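Local coordinates for trafficking protein B (Neisseria gonorrhoeae, PDB 2H1C) that is the toxin of a type II toxin-antitoxin pair, a PIN-domain protein and presumed magnesium-dependent ribonuclease that joins its antitoxin in a complex bound to their own promoter, at residues Pro15-Glu19 with Arg20-Trp24. Residues are numbered along the deposited sequence; the frame is centred on the assembly and turned at random.
Sequences PQPNE and RVVAW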
ATOM      1  N   PRO A  15       0.369 -17.887  21.083  1.00 26.27           N
ATOM      2  CA  PRO A  15       0.596 -18.826  22.186  1.00 28.79           C
ATOM      3  C   PRO A  15      -0.137 -20.153  22.020  1.00 27.87           C
ATOM      4  O   PRO A  15       0.446 -21.224  22.196  1.00 30.39           O
ATOM      5  CB  PRO A  15       0.114 -18.036  23.400  1.00 27.39           C
ATOM      6  CG  PRO A  15       0.514 -16.636  23.035  1.00 30.77           C
ATOM      7  CD  PRO A  15       0.027 -16.551  21.605  1.00 28.79           C
ATOM      8  N   GLN A  16      -1.418 -20.072  21.680  1.00 29.60           N
ATOM      9  CA  GLN A  16      -2.241 -21.260  21.486  1.00 27.88           C
ATOM     10  C   GLN A  16      -2.931 -21.115  20.137  1.00 25.50           C
ATOM     11  O   GLN A  16      -4.118 -20.799  20.067  1.00 24.15           O
ATOM     12  CB  GLN A  16      -3.283 -21.352  22.601  1.00 33.12           C
ATOM     13  CG  GLN A  16      -2.741 -21.004  23.981  1.00 40.26           C
ATOM     14  CD  GLN A  16      -3.723 -21.319  25.097  1.00 44.43           C
ATOM     15  OE1 GLN A  16      -4.879 -20.891  25.066  1.00 45.99           O
ATOM     16  NE2 GLN A  16      -3.260 -22.068  26.094  1.00 44.38           N
ATOM     17  N   PRO A  17      -2.188 -21.342  19.040  1.00 24.11           N
ATOM     18  CA  PRO A  17      -2.769 -21.216  17.701  1.00 22.25           C
ATOM     19  C   PRO A  17      -3.872 -22.212  17.411  1.00 21.53           C
ATOM     20  O   PRO A  17      -3.903 -23.299  17.990  1.00 20.91           O
ATOM     21  CB  PRO A  17      -1.562 -21.401  16.780  1.00 24.31           C
ATOM     22  CG  PRO A  17      -0.673 -22.302  17.560  1.00 25.72           C
ATOM     23  CD  PRO A  17      -0.780 -21.774  18.968  1.00 22.53           C
ATOM     24  N   ASN A  18      -4.782 -21.818  16.525  1.00 19.03           N
ATOM     25  CA  ASN A  18      -5.893 -22.669  16.124  1.00 20.26           C
ATOM     26  C   ASN A  18      -5.312 -23.798  15.283  1.00 20.60           C
ATOM     27  O   ASN A  18      -4.782 -23.569  14.191  1.00 17.38           O
ATOM     28  CB  ASN A  18      -6.908 -21.868  15.304  1.00 21.95           C
ATOM     29  CG  ASN A  18      -8.110 -22.693  14.888  1.00 24.72           C
ATOM     30  OD1 ASN A  18      -7.991 -23.634  14.109  1.00 24.82           O
ATOM     31  ND2 ASN A  18      -9.281 -22.337  15.406  1.00 25.52           N
ATOM     32  N   GLU A  19      -5.422 -25.016  15.803  1.00 20.30           N
ATOM     33  CA  GLU A  19      -4.887 -26.203  15.147  1.00 21.52           C
ATOM     34  C   GLU A  19      -5.410 -26.406  13.731  1.00 17.50           C
ATOM     35  O   GLU A  19      -4.696 -26.925  12.875  1.00 16.00           O
ATOM     36  CB  GLU A  19      -5.215 -27.447  15.983  1.00 25.55           C
ATOM     37  CG  GLU A  19      -5.251 -27.219  17.500  1.00 36.78           C
ATOM     38  CD  GLU A  19      -6.463 -26.407  17.978  1.00 37.23           C
ATOM     39  OE1 GLU A  19      -7.616 -26.833  17.743  1.00 44.99           O
ATOM     40  OE2 GLU A  19      -6.257 -25.346  18.598  1.00 38.53           O
ATOM     41  N   ARG A  20      -6.662 -26.024  13.487  1.00 15.69           N
ATOM     42  CA  ARG A  20      -7.254 -26.175  12.161  1.00 13.93           C
ATOM     43  C   ARG A  20      -6.529 -25.313  11.126  1.00 15.45           C
ATOM     44  O   ARG A  20      -6.336 -25.726   9.979  1.00 13.40           O
ATOM     45  CB  ARG A  20      -8.737 -25.801  12.205  1.00 15.46           C
ATOM     46  CG  ARG A  20      -9.435 -25.837  10.855  1.00 17.25           C
ATOM     47  CD  ARG A  20     -10.931 -25.570  11.017  1.00 18.40           C
ATOM     48  NE  ARG A  20     -11.644 -26.740  11.536  1.00 22.59           N
ATOM     49  CZ  ARG A  20     -12.941 -26.758  11.830  1.00 26.74           C
ATOM     50  NH1 ARG A  20     -13.675 -25.661  11.669  1.00 21.09           N
ATOM     51  NH2 ARG A  20     -13.511 -27.886  12.252  1.00 23.57           N
ATOM     52  N   VAL A  21      -6.132 -24.116  11.538  1.00 13.35           N
ATOM     53  CA  VAL A  21      -5.437 -23.208  10.641  1.00 14.19           C
ATOM     54  C   VAL A  21      -4.034 -23.722  10.372  1.00 12.94           C
ATOM     55  O   VAL A  21      -3.558 -23.700   9.239  1.00 13.86           O
ATOM     56  CB  VAL A  21      -5.352 -21.790  11.234  1.00 17.31           C
ATOM     57  CG1 VAL A  21      -4.561 -20.887  10.304  1.00 15.35           C
ATOM     58  CG2 VAL A  21      -6.745 -21.243  11.460  1.00 15.97           C
ATOM     59  N   VAL A  22      -3.363 -24.183  11.417  1.00 14.05           N
ATOM     60  CA  VAL A  22      -2.019 -24.710  11.254  1.00 12.85           C
ATOM     61  C   VAL A  22      -2.061 -25.904  10.291  1.00 14.20           C
ATOM     62  O   VAL A  22      -1.271 -25.961   9.354  1.00 16.24           O
ATOM     63  CB  VAL A  22      -1.428 -25.128  12.597  1.00 11.38           C
ATOM     64  CG1 VAL A  22      -0.049 -25.757  12.393  1.00 17.88           C
ATOM     65  CG2 VAL A  22      -1.309 -23.880  13.494  1.00 11.49           C
ATOM     66  N   ALA A  23      -2.985 -26.844  10.513  1.00 13.88           N
ATOM     67  CA  ALA A  23      -3.108 -28.009   9.628  1.00 15.33           C
ATOM     68  C   ALA A  23      -3.372 -27.613   8.174  1.00 15.03           C
ATOM     69  O   ALA A  23      -2.817 -28.219   7.228  1.00 13.14           O
ATOM     70  CB  ALA A  23      -4.227 -28.951  10.120  1.00 14.22           C
ATOM     71  N   TRP A  24      -4.243 -26.626   7.971  1.00 13.86           N
ATOM     72  CA  TRP A  24      -4.534 -26.183   6.611  1.00 13.65           C
ATOM     73  C   TRP A  24      -3.267 -25.639   5.960  1.00 12.41           C
ATOM     74  O   TRP A  24      -2.981 -25.923   4.795  1.00 12.06           O
ATOM     75  CB  TRP A  24      -5.594 -25.079   6.595  1.00 11.94           C
ATOM     76  CG  TRP A  24      -5.870 -24.597   5.204  1.00 14.98           C
ATOM     77  CD1 TRP A  24      -6.554 -25.255   4.217  1.00 12.76           C
ATOM     78  CD2 TRP A  24      -5.404 -23.374   4.621  1.00 14.24           C
ATOM     79  NE1 TRP A  24      -6.539 -24.513   3.051  1.00 16.90           N
ATOM     80  CE2 TRP A  24      -5.847 -23.353   3.278  1.00 16.39           C
ATOM     81  CE3 TRP A  24      -4.656 -22.291   5.108  1.00 16.93           C
ATOM     82  CZ2 TRP A  24      -5.567 -22.286   2.414  1.00 19.40           C
ATOM     83  CZ3 TRP A  24      -4.375 -21.236   4.250  1.00 14.22           C
ATOM     84  CH2 TRP A  24      -4.833 -21.241   2.919  1.00 14.05           C
TER
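Asn18 turns the OD1 of its side chain to the first turn of the helix that follows, where it receives two backbone N-H groups. The bond from Val21 N to Asn18 OD1 measures 3.2 Å, with the donor tilted 26° from the amide carbonyl plane; the one from Arg20 N to Asn18 OD1 is shorter, 2.8 Å, but so bent that it counts as weak. With CG anti to the backbone N (chi1 -178°), the Asn18 side chain runs beside that of Arg20, pointing the same way, and Asn18 OD1 comes 3.0 Å from Arg20 CB. Val21 crosses Asn18 at nearly a right angle and sets CG2 3.9 Å from Asn18 CB. This is an N-cap: Asn18 immediately precedes helix 19-27 of the PIN domain, and its OD1 takes up N-H groups of the first turn, which lack the i-4 carbonyl partner of a mid-helix amide. Its carbonyl starts the helical pattern, as Val22 N donates to Asn18 O at 3.2 Å and lies in the carbonyl plane, with a weak, bent bond from Val21 N to the same oxygen. One residue on, Ala23 N reaches Glu19 O at 2.9 Å in a nearly straight bond. Just before the cap in sequence, Pro17 CB lies 4.1 Å from Val22 CG2, a slight apolar touch; Val22 also packs on the backbone of the bound peptide. Farther out, Glu11 OE1 accepts from the backbone N of Asn18, while the side chains of Asn18 and Val21 touch Trp137, whose carbonyl accepts from Arg20 NH1, also salt-bridged to a sulfate ion, probably from the crystallisation liquor.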